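Local coordinates for 3-oxo-tetronate kinase (Cupriavidus necator, PDB 5DMH), which catalyses the ATP-dependent phosphorylation of 3-oxo-tetronate to 3-oxo-tetronate 4-phosphate, at residues D77-A82 with R105-R110; I145-F150 with R155-G160; S186-L191 with V199-Y204; P282-P287 with P428-L433; L408-Q413 with P419-L424. One frame throughout, in Å; residues are numbered along the deposited sequence.

Interaction 1 of 5, residues D77-A82 with R105-R110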
# COMPACT_ATOMS: atom_id res chain seq x y z
N ASP A 77 11.65 -11.82 10.65
CA ASP A 77 12.77 -11.48 9.77
C ASP A 77 12.58 -10.08 9.20
O ASP A 77 13.56 -9.37 8.93
CB ASP A 77 12.88 -12.48 8.62
CG ASP A 77 12.99 -13.91 9.11
OD1 ASP A 77 13.81 -14.19 10.01
OD2 ASP A 77 12.26 -14.78 8.57
N ALA A 78 11.33 -9.69 8.98
CA ALA A 78 11.03 -8.38 8.41
C ALA A 78 9.91 -7.75 9.18
O ALA A 78 9.03 -8.45 9.66
CB ALA A 78 10.61 -8.50 6.93
N LEU A 79 9.96 -6.42 9.30
CA LEU A 79 8.92 -5.66 9.98
C LEU A 79 8.42 -4.62 9.00
O LEU A 79 9.23 -3.95 8.35
CB LEU A 79 9.53 -4.95 11.19
CG LEU A 79 10.08 -5.85 12.31
CD1 LEU A 79 10.83 -5.01 13.32
CD2 LEU A 79 8.97 -6.58 12.98
N VAL A 80 7.10 -4.50 8.88
CA VAL A 80 6.48 -3.51 8.00
C VAL A 80 5.60 -2.57 8.81
O VAL A 80 4.57 -2.98 9.34
CB VAL A 80 5.59 -4.16 6.89
CG1 VAL A 80 4.94 -3.05 6.03
CG2 VAL A 80 6.42 -5.09 5.99
N VAL A 81 6.03 -1.32 8.91
CA VAL A 81 5.26 -0.29 9.59
C VAL A 81 4.28 0.39 8.63
O VAL A 81 4.67 1.06 7.68
CB VAL A 81 6.20 0.76 10.26
CG1 VAL A 81 5.37 1.86 10.93
CG2 VAL A 81 7.15 0.09 11.23
N ALA A 82 2.98 0.23 8.90
CA ALA A 82 1.94 0.88 8.14
C ALA A 82 1.66 2.30 8.64
O ALA A 82 1.31 2.51 9.81
CB ALA A 82 0.68 0.03 8.23
N ARG A 105 15.31 0.72 13.38
CA ARG A 105 16.74 0.59 13.65
C ARG A 105 16.96 -0.01 15.03
O ARG A 105 17.79 -0.89 15.22
CB ARG A 105 17.43 1.95 13.57
CG ARG A 105 17.32 2.67 12.27
CD ARG A 105 17.93 4.05 12.36
NE ARG A 105 19.32 4.00 11.92
CZ ARG A 105 20.01 5.04 11.47
NH1 ARG A 105 19.48 6.25 11.39
NH2 ARG A 105 21.25 4.83 11.07
N ALA A 106 16.19 0.49 15.99
CA ALA A 106 16.26 0.03 17.37
C ALA A 106 15.88 -1.43 17.55
O ALA A 106 16.31 -2.05 18.51
CB ALA A 106 15.39 0.89 18.22
N GLN A 107 15.04 -1.96 16.65
CA GLN A 107 14.74 -3.39 16.65
C GLN A 107 15.87 -4.20 16.01
O GLN A 107 15.85 -5.43 16.07
CB GLN A 107 13.43 -3.70 15.91
CG GLN A 107 12.21 -2.85 16.28
CD GLN A 107 12.06 -2.62 17.77
OE1 GLN A 107 11.88 -3.56 18.53
NE2 GLN A 107 12.14 -1.35 18.20
N GLY A 108 16.84 -3.54 15.37
CA GLY A 108 18.00 -4.24 14.85
C GLY A 108 18.08 -4.37 13.33
O GLY A 108 18.99 -5.01 12.79
N CYS A 109 17.14 -3.76 12.62
CA CYS A 109 17.11 -3.89 11.16
C CYS A 109 18.38 -3.32 10.51
O CYS A 109 18.93 -2.32 10.99
CB CYS A 109 15.90 -3.18 10.60
SG CYS A 109 14.33 -3.88 11.13
N ARG A 110 18.79 -3.95 9.41
CA ARG A 110 20.04 -3.68 8.69
C ARG A 110 19.83 -2.93 7.38
O ARG A 110 20.76 -2.29 6.87
CB ARG A 110 20.71 -5.00 8.30
CG ARG A 110 21.53 -5.63 9.38
CD ARG A 110 21.77 -7.09 9.05
NE ARG A 110 22.26 -7.82 10.22
CZ ARG A 110 23.46 -8.40 10.31
NH1 ARG A 110 23.80 -9.03 11.42
NH2 ARG A 110 24.31 -8.36 9.29

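Interaction 2 of 5, residues I145-F150 with R155-G160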
# COMPACT_ATOMS: atom_id res chain seq x y z
N ILE A 145 17.29 3.91 -5.05
CA ILE A 145 16.48 3.77 -6.24
C ILE A 145 15.01 3.99 -5.88
O ILE A 145 14.60 3.88 -4.71
CB ILE A 145 16.60 2.38 -6.92
CG1 ILE A 145 16.20 1.26 -5.96
CG2 ILE A 145 18.02 2.19 -7.49
CD1 ILE A 145 16.00 -0.05 -6.65
N ALA A 146 14.24 4.29 -6.91
CA ALA A 146 12.81 4.47 -6.82
C ALA A 146 12.18 3.62 -7.93
O ALA A 146 12.29 3.95 -9.11
CB ALA A 146 12.47 5.94 -7.01
N CYS A 147 11.58 2.50 -7.56
CA CYS A 147 11.07 1.56 -8.53
C CYS A 147 9.70 1.05 -8.16
O CYS A 147 9.57 0.03 -7.46
CB CYS A 147 12.00 0.34 -8.64
SG CYS A 147 11.56 -0.74 -10.04
N PRO A 148 8.66 1.72 -8.66
CA PRO A 148 7.30 1.23 -8.43
C PRO A 148 6.84 0.07 -9.33
O PRO A 148 5.67 -0.29 -9.26
CB PRO A 148 6.45 2.46 -8.70
CG PRO A 148 7.26 3.27 -9.73
CD PRO A 148 8.68 3.05 -9.31
N ALA A 149 7.72 -0.51 -10.15
CA ALA A 149 7.28 -1.56 -11.07
C ALA A 149 6.68 -2.79 -10.35
O ALA A 149 7.13 -3.19 -9.25
CB ALA A 149 8.43 -1.98 -11.96
N PHE A 150 5.70 -3.42 -11.01
CA PHE A 150 4.97 -4.52 -10.42
C PHE A 150 4.32 -5.31 -11.58
O PHE A 150 3.12 -5.21 -11.81
CB PHE A 150 3.89 -3.92 -9.48
CG PHE A 150 3.23 -4.91 -8.53
CD1 PHE A 150 3.44 -6.28 -8.63
CD2 PHE A 150 2.41 -4.45 -7.52
CE1 PHE A 150 2.85 -7.15 -7.77
CE2 PHE A 150 1.81 -5.31 -6.64
CZ PHE A 150 2.03 -6.67 -6.76
N ARG A 155 2.41 -3.23 -13.97
CA ARG A 155 3.19 -2.00 -13.94
C ARG A 155 4.62 -2.28 -14.41
O ARG A 155 5.31 -3.11 -13.81
CB ARG A 155 3.27 -1.37 -12.55
CG ARG A 155 1.96 -0.77 -12.01
CD ARG A 155 1.11 -1.76 -11.22
NE ARG A 155 -0.03 -1.06 -10.64
CZ ARG A 155 -1.23 -0.93 -11.20
NH1 ARG A 155 -2.18 -0.24 -10.58
NH2 ARG A 155 -1.52 -1.48 -12.37
N THR A 156 5.01 -1.62 -15.50
CA THR A 156 6.40 -1.62 -15.95
C THR A 156 6.95 -0.20 -16.18
O THR A 156 6.18 0.75 -16.35
CB THR A 156 6.61 -2.49 -17.23
OG1 THR A 156 5.81 -2.01 -18.30
CG2 THR A 156 6.28 -3.94 -16.95
N ILE A 157 8.28 -0.09 -16.18
CA ILE A 157 8.99 1.18 -16.30
C ILE A 157 10.09 1.08 -17.36
O ILE A 157 10.92 0.18 -17.31
CB ILE A 157 9.65 1.65 -14.97
CG1 ILE A 157 8.62 1.71 -13.84
CG2 ILE A 157 10.23 3.03 -15.14
CD1 ILE A 157 9.26 1.85 -12.49
N PHE A 158 10.03 1.98 -18.34
CA PHE A 158 10.93 2.02 -19.50
C PHE A 158 11.35 3.46 -19.74
O PHE A 158 10.52 4.34 -19.91
CB PHE A 158 10.26 1.43 -20.75
CG PHE A 158 11.15 1.44 -21.98
CD1 PHE A 158 12.05 0.40 -22.20
CD2 PHE A 158 11.09 2.46 -22.91
CE1 PHE A 158 12.85 0.40 -23.32
CE2 PHE A 158 11.90 2.45 -24.03
CZ PHE A 158 12.76 1.42 -24.25
N ARG A 159 12.66 3.71 -19.76
CA ARG A 159 13.20 5.07 -19.88
C ARG A 159 12.53 6.01 -18.89
O ARG A 159 12.28 7.17 -19.18
CB ARG A 159 13.14 5.57 -21.31
CG ARG A 159 14.04 4.75 -22.25
CD ARG A 159 14.06 5.26 -23.69
NE ARG A 159 15.01 4.47 -24.47
CZ ARG A 159 16.31 4.75 -24.57
NH1 ARG A 159 16.84 5.80 -23.98
NH2 ARG A 159 17.09 3.95 -25.27
N GLY A 160 12.26 5.47 -17.71
CA GLY A 160 11.73 6.21 -16.58
C GLY A 160 10.24 6.47 -16.63
O GLY A 160 9.71 7.08 -15.71

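Interaction 3 of 5, residues S186-L191 with V199-Y204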
# COMPACT_ATOMS: atom_id res chain seq x y z
N SER A 186 6.26 10.42 -16.91
CA SER A 186 7.72 10.51 -16.74
C SER A 186 8.11 10.62 -15.25
O SER A 186 8.05 11.69 -14.64
CB SER A 186 8.27 11.68 -17.55
OG SER A 186 9.67 11.78 -17.34
N LEU A 187 8.47 9.50 -14.66
CA LEU A 187 8.72 9.44 -13.24
C LEU A 187 9.95 10.25 -12.83
O LEU A 187 10.04 10.71 -11.71
CB LEU A 187 8.91 7.99 -12.79
CG LEU A 187 7.75 7.03 -12.98
CD1 LEU A 187 8.05 5.67 -12.32
CD2 LEU A 187 6.47 7.62 -12.41
N VAL A 188 10.91 10.43 -13.75
CA VAL A 188 12.09 11.24 -13.43
C VAL A 188 11.66 12.68 -13.20
O VAL A 188 12.00 13.29 -12.18
CB VAL A 188 13.19 11.14 -14.51
CG1 VAL A 188 14.28 12.16 -14.24
CG2 VAL A 188 13.75 9.75 -14.55
N ARG A 189 10.82 13.18 -14.11
CA ARG A 189 10.30 14.55 -14.02
C ARG A 189 9.35 14.70 -12.80
O ARG A 189 9.47 15.65 -12.04
CB ARG A 189 9.58 14.88 -15.32
CG ARG A 189 9.03 16.28 -15.48
CD ARG A 189 8.74 16.56 -16.96
NE ARG A 189 7.77 15.61 -17.52
CZ ARG A 189 7.62 15.34 -18.82
NH1 ARG A 189 8.38 15.93 -19.73
NH2 ARG A 189 6.71 14.46 -19.21
N VAL A 190 8.47 13.73 -12.61
CA VAL A 190 7.53 13.76 -11.49
C VAL A 190 8.28 13.77 -10.15
O VAL A 190 8.01 14.59 -9.29
CB VAL A 190 6.55 12.56 -11.56
CG1 VAL A 190 5.72 12.42 -10.27
CG2 VAL A 190 5.64 12.68 -12.77
N LEU A 191 9.23 12.86 -9.98
CA LEU A 191 9.96 12.77 -8.73
C LEU A 191 10.83 14.01 -8.51
O LEU A 191 10.92 14.52 -7.37
CB LEU A 191 10.82 11.49 -8.70
CG LEU A 191 11.58 11.19 -7.39
CD1 LEU A 191 10.67 11.28 -6.15
CD2 LEU A 191 12.21 9.82 -7.49
N VAL A 199 17.60 13.97 -9.21
CA VAL A 199 16.96 12.70 -9.58
C VAL A 199 17.45 12.24 -10.94
O VAL A 199 17.53 13.03 -11.85
CB VAL A 199 15.41 12.84 -9.65
CG1 VAL A 199 14.79 11.57 -10.17
CG2 VAL A 199 14.86 13.17 -8.29
N GLY A 200 17.83 10.98 -11.05
CA GLY A 200 18.31 10.45 -12.32
C GLY A 200 17.58 9.17 -12.72
O GLY A 200 16.45 8.89 -12.25
N LEU A 201 18.23 8.39 -13.58
CA LEU A 201 17.63 7.20 -14.16
C LEU A 201 18.63 6.07 -14.23
O LEU A 201 19.73 6.23 -14.76
CB LEU A 201 17.13 7.49 -15.57
CG LEU A 201 16.50 6.31 -16.35
CD1 LEU A 201 15.24 5.79 -15.72
CD2 LEU A 201 16.23 6.75 -17.80
N LEU A 202 18.22 4.92 -13.71
CA LEU A 202 18.93 3.67 -13.90
C LEU A 202 18.19 2.94 -15.03
O LEU A 202 17.17 2.32 -14.79
CB LEU A 202 18.95 2.88 -12.59
CG LEU A 202 19.50 1.48 -12.55
CD1 LEU A 202 20.94 1.48 -13.07
CD2 LEU A 202 19.45 0.90 -11.14
N ARG A 203 18.70 3.04 -16.25
CA ARG A 203 17.94 2.70 -17.45
C ARG A 203 17.89 1.20 -17.73
O ARG A 203 18.78 0.44 -17.31
CB ARG A 203 18.53 3.47 -18.64
CG ARG A 203 17.66 3.51 -19.89
CD ARG A 203 18.31 4.31 -21.02
NE ARG A 203 18.39 5.73 -20.71
CZ ARG A 203 19.47 6.38 -20.27
NH1 ARG A 203 19.38 7.68 -20.01
NH2 ARG A 203 20.64 5.77 -20.12
N TYR A 204 16.86 0.78 -18.46
CA TYR A 204 16.61 -0.64 -18.73
C TYR A 204 17.78 -1.39 -19.35
O TYR A 204 17.90 -2.61 -19.17
CB TYR A 204 15.40 -0.77 -19.67
CG TYR A 204 15.70 -0.32 -21.07
CD1 TYR A 204 15.64 1.02 -21.42
CD2 TYR A 204 16.09 -1.24 -22.03
CE1 TYR A 204 15.96 1.43 -22.68
CE2 TYR A 204 16.38 -0.85 -23.31
CZ TYR A 204 16.32 0.49 -23.64
OH TYR A 204 16.61 0.92 -24.92

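Interaction 4 of 5, residues P282-P287 with P428-L433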
# COMPACT_ATOMS: atom_id res chain seq x y z
N PRO A 282 -5.60 -19.18 10.22
CA PRO A 282 -6.88 -19.86 10.35
C PRO A 282 -8.03 -19.03 9.80
O PRO A 282 -7.98 -17.79 9.83
CB PRO A 282 -7.04 -20.02 11.86
CG PRO A 282 -6.35 -18.83 12.42
CD PRO A 282 -5.16 -18.59 11.50
N ALA A 283 -9.05 -19.72 9.29
CA ALA A 283 -10.28 -19.09 8.86
C ALA A 283 -10.95 -18.50 10.10
O ALA A 283 -10.90 -19.08 11.18
CB ALA A 283 -11.19 -20.12 8.20
N ILE A 284 -11.57 -17.34 9.93
CA ILE A 284 -12.30 -16.70 11.02
C ILE A 284 -13.76 -16.62 10.60
O ILE A 284 -14.11 -15.92 9.65
CB ILE A 284 -11.78 -15.26 11.26
CG1 ILE A 284 -10.28 -15.26 11.56
CG2 ILE A 284 -12.57 -14.58 12.37
CD1 ILE A 284 -9.94 -15.42 12.99
N ASP A 285 -14.61 -17.33 11.31
CA ASP A 285 -16.02 -17.34 10.96
C ASP A 285 -16.77 -16.24 11.71
O ASP A 285 -16.39 -15.83 12.81
CB ASP A 285 -16.62 -18.71 11.25
CG ASP A 285 -15.81 -19.82 10.62
OD1 ASP A 285 -15.30 -19.62 9.49
OD2 ASP A 285 -15.66 -20.89 11.24
N GLY A 286 -17.83 -15.75 11.10
CA GLY A 286 -18.65 -14.73 11.71
C GLY A 286 -19.07 -13.71 10.69
O GLY A 286 -18.77 -13.84 9.50
N PRO A 287 -19.80 -12.69 11.14
CA PRO A 287 -20.31 -11.67 10.24
C PRO A 287 -19.21 -10.91 9.51
O PRO A 287 -18.14 -10.64 10.05
CB PRO A 287 -21.09 -10.74 11.18
CG PRO A 287 -21.48 -11.60 12.32
CD PRO A 287 -20.38 -12.59 12.49
N PRO A 428 -9.48 -13.19 16.85
CA PRO A 428 -8.95 -12.26 15.85
C PRO A 428 -10.02 -11.66 14.93
O PRO A 428 -11.13 -12.20 14.84
CB PRO A 428 -8.00 -13.13 15.02
CG PRO A 428 -7.72 -14.35 15.85
CD PRO A 428 -8.98 -14.56 16.68
N LEU A 429 -9.66 -10.57 14.27
CA LEU A 429 -10.39 -10.07 13.12
C LEU A 429 -9.65 -10.54 11.88
O LEU A 429 -8.44 -10.69 11.91
CB LEU A 429 -10.47 -8.55 13.12
CG LEU A 429 -11.01 -7.92 14.41
CD1 LEU A 429 -10.96 -6.41 14.32
CD2 LEU A 429 -12.44 -8.43 14.69
N ALA A 430 -10.38 -10.77 10.80
CA ALA A 430 -9.76 -11.09 9.53
C ALA A 430 -10.02 -9.93 8.59
O ALA A 430 -11.16 -9.48 8.42
CB ALA A 430 -10.33 -12.38 8.97
N LEU A 431 -8.94 -9.44 7.98
CA LEU A 431 -8.99 -8.26 7.13
C LEU A 431 -8.40 -8.52 5.76
O LEU A 431 -7.37 -9.19 5.64
CB LEU A 431 -8.15 -7.15 7.74
CG LEU A 431 -8.48 -6.67 9.15
CD1 LEU A 431 -7.44 -5.64 9.55
CD2 LEU A 431 -9.80 -6.04 9.16
N ALA A 432 -9.00 -7.93 4.74
CA ALA A 432 -8.40 -7.89 3.41
C ALA A 432 -8.41 -6.43 3.02
O ALA A 432 -9.47 -5.81 2.93
CB ALA A 432 -9.20 -8.74 2.41
N LEU A 433 -7.22 -5.87 2.88
CA LEU A 433 -7.04 -4.46 2.62
C LEU A 433 -6.59 -4.33 1.17
O LEU A 433 -5.41 -4.52 0.85
CB LEU A 433 -5.99 -3.87 3.56
CG LEU A 433 -6.30 -4.08 5.05
CD1 LEU A 433 -5.27 -3.40 5.95
CD2 LEU A 433 -7.72 -3.64 5.41

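Interaction 5 of 5, residues L408-Q413 with P419-L424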
# COMPACT_ATOMS: atom_id res chain seq x y z
N LEU A 408 -0.86 -6.99 12.32
CA LEU A 408 -1.49 -7.98 11.46
C LEU A 408 -0.49 -9.10 11.16
O LEU A 408 0.72 -8.85 10.98
CB LEU A 408 -1.95 -7.36 10.15
CG LEU A 408 -3.09 -6.35 10.23
CD1 LEU A 408 -3.35 -5.69 8.89
CD2 LEU A 408 -4.33 -7.04 10.76
N ARG A 409 -1.03 -10.32 11.12
CA ARG A 409 -0.33 -11.49 10.61
C ARG A 409 -0.75 -11.70 9.16
O ARG A 409 -1.92 -11.60 8.83
CB ARG A 409 -0.69 -12.73 11.44
CG ARG A 409 0.01 -13.97 10.93
CD ARG A 409 0.37 -14.91 12.05
NE ARG A 409 -0.77 -15.70 12.48
CZ ARG A 409 -0.96 -16.99 12.20
NH1 ARG A 409 -0.09 -17.66 11.46
NH2 ARG A 409 -2.04 -17.61 12.66
N ILE A 410 0.20 -12.02 8.30
CA ILE A 410 -0.05 -12.14 6.86
C ILE A 410 -0.39 -13.57 6.47
O ILE A 410 0.38 -14.49 6.73
CB ILE A 410 1.19 -11.64 6.08
CG1 ILE A 410 1.67 -10.29 6.65
CG2 ILE A 410 0.89 -11.52 4.60
CD1 ILE A 410 0.61 -9.17 6.64
N GLY A 411 -1.55 -13.76 5.86
CA GLY A 411 -1.95 -15.08 5.40
C GLY A 411 -1.71 -15.20 3.90
O GLY A 411 -0.78 -14.58 3.36
N ALA A 412 -2.59 -15.94 3.23
CA ALA A 412 -2.39 -16.29 1.84
C ALA A 412 -2.85 -15.19 0.90
O ALA A 412 -3.77 -14.44 1.21
CB ALA A 412 -3.12 -17.59 1.51
N GLN A 413 -2.20 -15.12 -0.27
CA GLN A 413 -2.57 -14.15 -1.29
C GLN A 413 -3.97 -14.46 -1.81
O GLN A 413 -4.27 -15.60 -2.16
CB GLN A 413 -1.56 -14.19 -2.45
CG GLN A 413 -1.88 -13.21 -3.58
CD GLN A 413 -0.73 -13.05 -4.54
OE1 GLN A 413 0.39 -12.70 -4.14
NE2 GLN A 413 -0.98 -13.31 -5.82
N PRO A 419 -3.07 -9.80 0.25
CA PRO A 419 -3.17 -10.99 1.10
C PRO A 419 -4.35 -10.95 2.06
O PRO A 419 -4.83 -9.86 2.37
CB PRO A 419 -1.91 -10.91 1.93
CG PRO A 419 -1.70 -9.42 2.09
CD PRO A 419 -2.12 -8.82 0.79
N ALA A 420 -4.84 -12.12 2.47
CA ALA A 420 -5.67 -12.23 3.68
C ALA A 420 -4.77 -11.93 4.88
O ALA A 420 -3.58 -12.22 4.84
CB ALA A 420 -6.25 -13.64 3.82
N THR A 421 -5.34 -11.34 5.93
CA THR A 421 -4.59 -11.02 7.15
C THR A 421 -5.47 -11.30 8.35
O THR A 421 -6.70 -11.36 8.23
CB THR A 421 -4.13 -9.52 7.20
OG1 THR A 421 -5.25 -8.66 7.41
CG2 THR A 421 -3.42 -9.09 5.92
N VAL A 422 -4.85 -11.48 9.52
CA VAL A 422 -5.61 -11.55 10.74
C VAL A 422 -4.93 -10.73 11.83
O VAL A 422 -3.71 -10.54 11.79
CB VAL A 422 -5.82 -13.01 11.19
CG1 VAL A 422 -6.67 -13.75 10.16
CG2 VAL A 422 -4.48 -13.72 11.39
N THR A 423 -5.71 -10.23 12.78
CA THR A 423 -5.14 -9.53 13.92
C THR A 423 -4.65 -10.56 14.92
O THR A 423 -4.87 -11.76 14.73
CB THR A 423 -6.16 -8.60 14.63
OG1 THR A 423 -7.18 -9.38 15.26
CG2 THR A 423 -6.78 -7.65 13.67
N LEU A 424 -4.01 -10.12 16.00
CA LEU A 424 -3.49 -11.04 17.01
C LEU A 424 -4.33 -11.16 18.31
O LEU A 424 -3.87 -11.71 19.31
CB LEU A 424 -2.03 -10.68 17.34
CG LEU A 424 -1.05 -10.76 16.16
CD1 LEU A 424 0.37 -10.56 16.63
CD2 LEU A 424 -1.17 -12.10 15.43

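Interaction 1 of 5, residues D77-A82 with R105-R110
L79 reaches from strand 78-82 and meets Q107 and C109 just where helix 90-106 gives way to the loop that leads into strand 111-115. The setting is an alpha/beta layer of the sugar-binding domain, with the helix end turned by a Schellman motif at G108: its phi is positive (108°), and its backbone N bonds to R105 O at 2.8 Å. That reversal sets Q107 and C109, one on each side of G108, with both side chains directed at the strand.

The contact is carried by one methyl. L79 CD1 lies 3.9 Å from Q107 CB and equally close to Q107 CG, touching the aliphatic root of the glutamine and not its amide. The two side chains run at about a right angle, with the leucine tip butting against the flank of the Q107 chain. CD1 also comes 4.3 Å from C109 SG, an apolar approach.

Q107 can offer its methylenes because its chain is bent at chi2 (-44°), which folds the amide back along its own helix; there NE2 donates a hydrogen bond to W103 O. The last turn of helix 90-106 also brings W103 and L104 against L79, and I73 touches it from a loop, so the leucine is buried among carbon and sulfur atoms. Two residues along the strand, V81 packs on W103 and L104 as well. The contact is thus purely apolar, pivoting on L79 CD1 between Q107 CB and C109 SG.

Interaction 2 of 5, residues I145-F150 with R155-G160
I157 keeps CG1 anti to its carbonyl carbon (chi1 -55°) and extends CD1 beyond it, which drives that methyl toward P148 and A149; R155 bends at chi2 (90°), which lays its CD alongside F150 CB at 3.9 Å. These placements flank a single antiparallel bridge, F150 with R155, a hydrogen-bonded pair that closes a four-residue loop and joins the loop that follows strand 144-147 to strand 155-158, the edge of a small three-stranded antiparallel sheet.

Two backbone bonds define the bridge. F150 N donates to R155 O at 2.8 Å, and R155 N returns a bond to F150 O at 3.0 Å. In the second the donor stands above the carbonyl plane of F150, 64° out of it and not on a lone pair.

Past the bridge the packing becomes apolar. I157 crosses the P148 ring at about a right angle, and its tip also meets A149 CB at 4.0 Å and C147 SG at 4.2 Å. L187 of helix 187-193 touches both P148 and I157. On the R155 side, NE bonds to S118 OG, with a weak bond from NH2 to N153 O; the R155 side chain lies about 9 Å from the bound ADP. Among the carbon pairs, P148 CD and I157 CD1 are tighter than ordinary van der Waals contact, 3.4 Å apart.

Interaction 3 of 5, residues S186-L191 with V199-Y204
Helix-on-strand packing at the edge of the sugar-binding alpha/beta domain brings V188 and L191 of helix 187-193 onto V199 and L201 of strand 199-202. The two axes approach to 8.1 Å and run nearly antiparallel, at 156°, the chain reversing in the short connection between them.

V188 divides its work between two methyls. V188 CG1, anti to the backbone N (chi1 171°), slides past V199 CG1 at 4.1 Å, the two valines pointing in opposite directions. V188 CG2 rests 3.6 Å from G200 O and 4.2 Å from L201 CB, where the valine crosses the leucine at about a right angle. One turn on, L191 CG sits 3.9 Å from V199 CG2, again roughly perpendicular. V199 is thereby wedged between two helix residues, and its CG1 comes within 3.8 Å of V188 O. At the strand's start, V199 N bonds to Q192 OE1 of the same helix.

Strand 228-231 lies beside strand 199-202 and extends the floor under the helix, with I230 touching both V188 and L191. L202 projects from the opposite face of its strand to pack against helix 211-223.

Interaction 4 of 5, residues P282-P287 with P428-L433
I284, in the extended segment that leads to strand 288-292, places its side chain against P428 and A430, the latter at the beginning of strand 430-434. Its CB is already in contact, 4.0 Å from A430 CB. From there the chain divides. CG2 heads for the backbone and comes to rest 3.7 Å from P428 O, a carbonyl that is also the acceptor for R386 NE. CG1, anti to the carbonyl carbon of I284 (chi1 -57°), continues along the alanine and lies 3.9 Å from A430 CB.

At the tip, chi2 of -89° swings CD1 off the alanine and toward the proline. I284 CD1 lies against the ring carbons of P428, nearest to CB at 3.6 Å, with CG and CD only slightly farther. The isoleucine thus spans P428, just before the strand, and A430, at its start; L429 between them directs its side chain away.

V422 of strand 418-423 touches both I284 and A430 and deepens this apolar patch, and a backbone hydrogen bond joins I284 to L451, at the end of helix 443-451. The arrangement is that of an extended linker laid over the start of an inner strand, packing one branched aliphatic side chain on P428 and A430 at the entry to strand 430-434 of the nucleotide-binding alpha/beta domain.

Interaction 5 of 5, residues L408-Q413 with P419-L424
R409 and V422 are the hydrogen-bonded pair of an antiparallel beta hairpin, strands 407-415 and 418-423. R409 N reaches V422 O at 2.8 Å, nearly straight (171°) and aligned with the carbonyl, and V422 N returns to R409 O at 3.0 Å. Farther along, A420 bonds two successive residues: G411 N donates to A420 O (2.7 Å), and A420 N to A412 O (2.8 Å). The register slips by one residue here, a beta bulge.

On the face of L408, I410 and T421, the side chains of I410 and T421 run side by side with I410 CD1 4.1 Å from T421 CG2. I410 CG2 turns to P419 CB at 3.9 Å. On the reverse face R409 CB lies 3.9 Å from V422 CG2.

Helix 41-53 covers the first face, with A48 on I410 and T45 and N49 on P419. Helix 443-451 meets the bulge, where Q450 touches A412 and A420. Q413 bonds outward to N49 and E152.

T421 OG1, between its backbone N and carbonyl carbon (chi1 71°), bonds L431 O on the next strand. That buried hydroxyl is therefore satisfied, and its nearness to the L408 methyls, 3.8 Å from CD1, costs it no polar partner.

In the fold
From the N terminus, interaction 1 closes a 22-residue loop containing most of helix 90-106. Interaction 2 then closes a four-residue loop and interaction 3 a seven-residue one, all three in series within the sugar-binding domain. Interactions 2 and 3 touch, G160 meeting L187 and F158 meeting Y204, so the small antiparallel sheet, helix 187-193 and strand 199-202 form one continuous region. Interaction 4 spans 140 residues, bringing the segment before strand 288-292 to strand 430-434. Nested inside it, interaction 5 forms the hairpin whose second strand neighbours 430-434. No loops cross. Interactions 2 and 5 lie on opposite sides of the chain's centre, about 27 Å apart between centres.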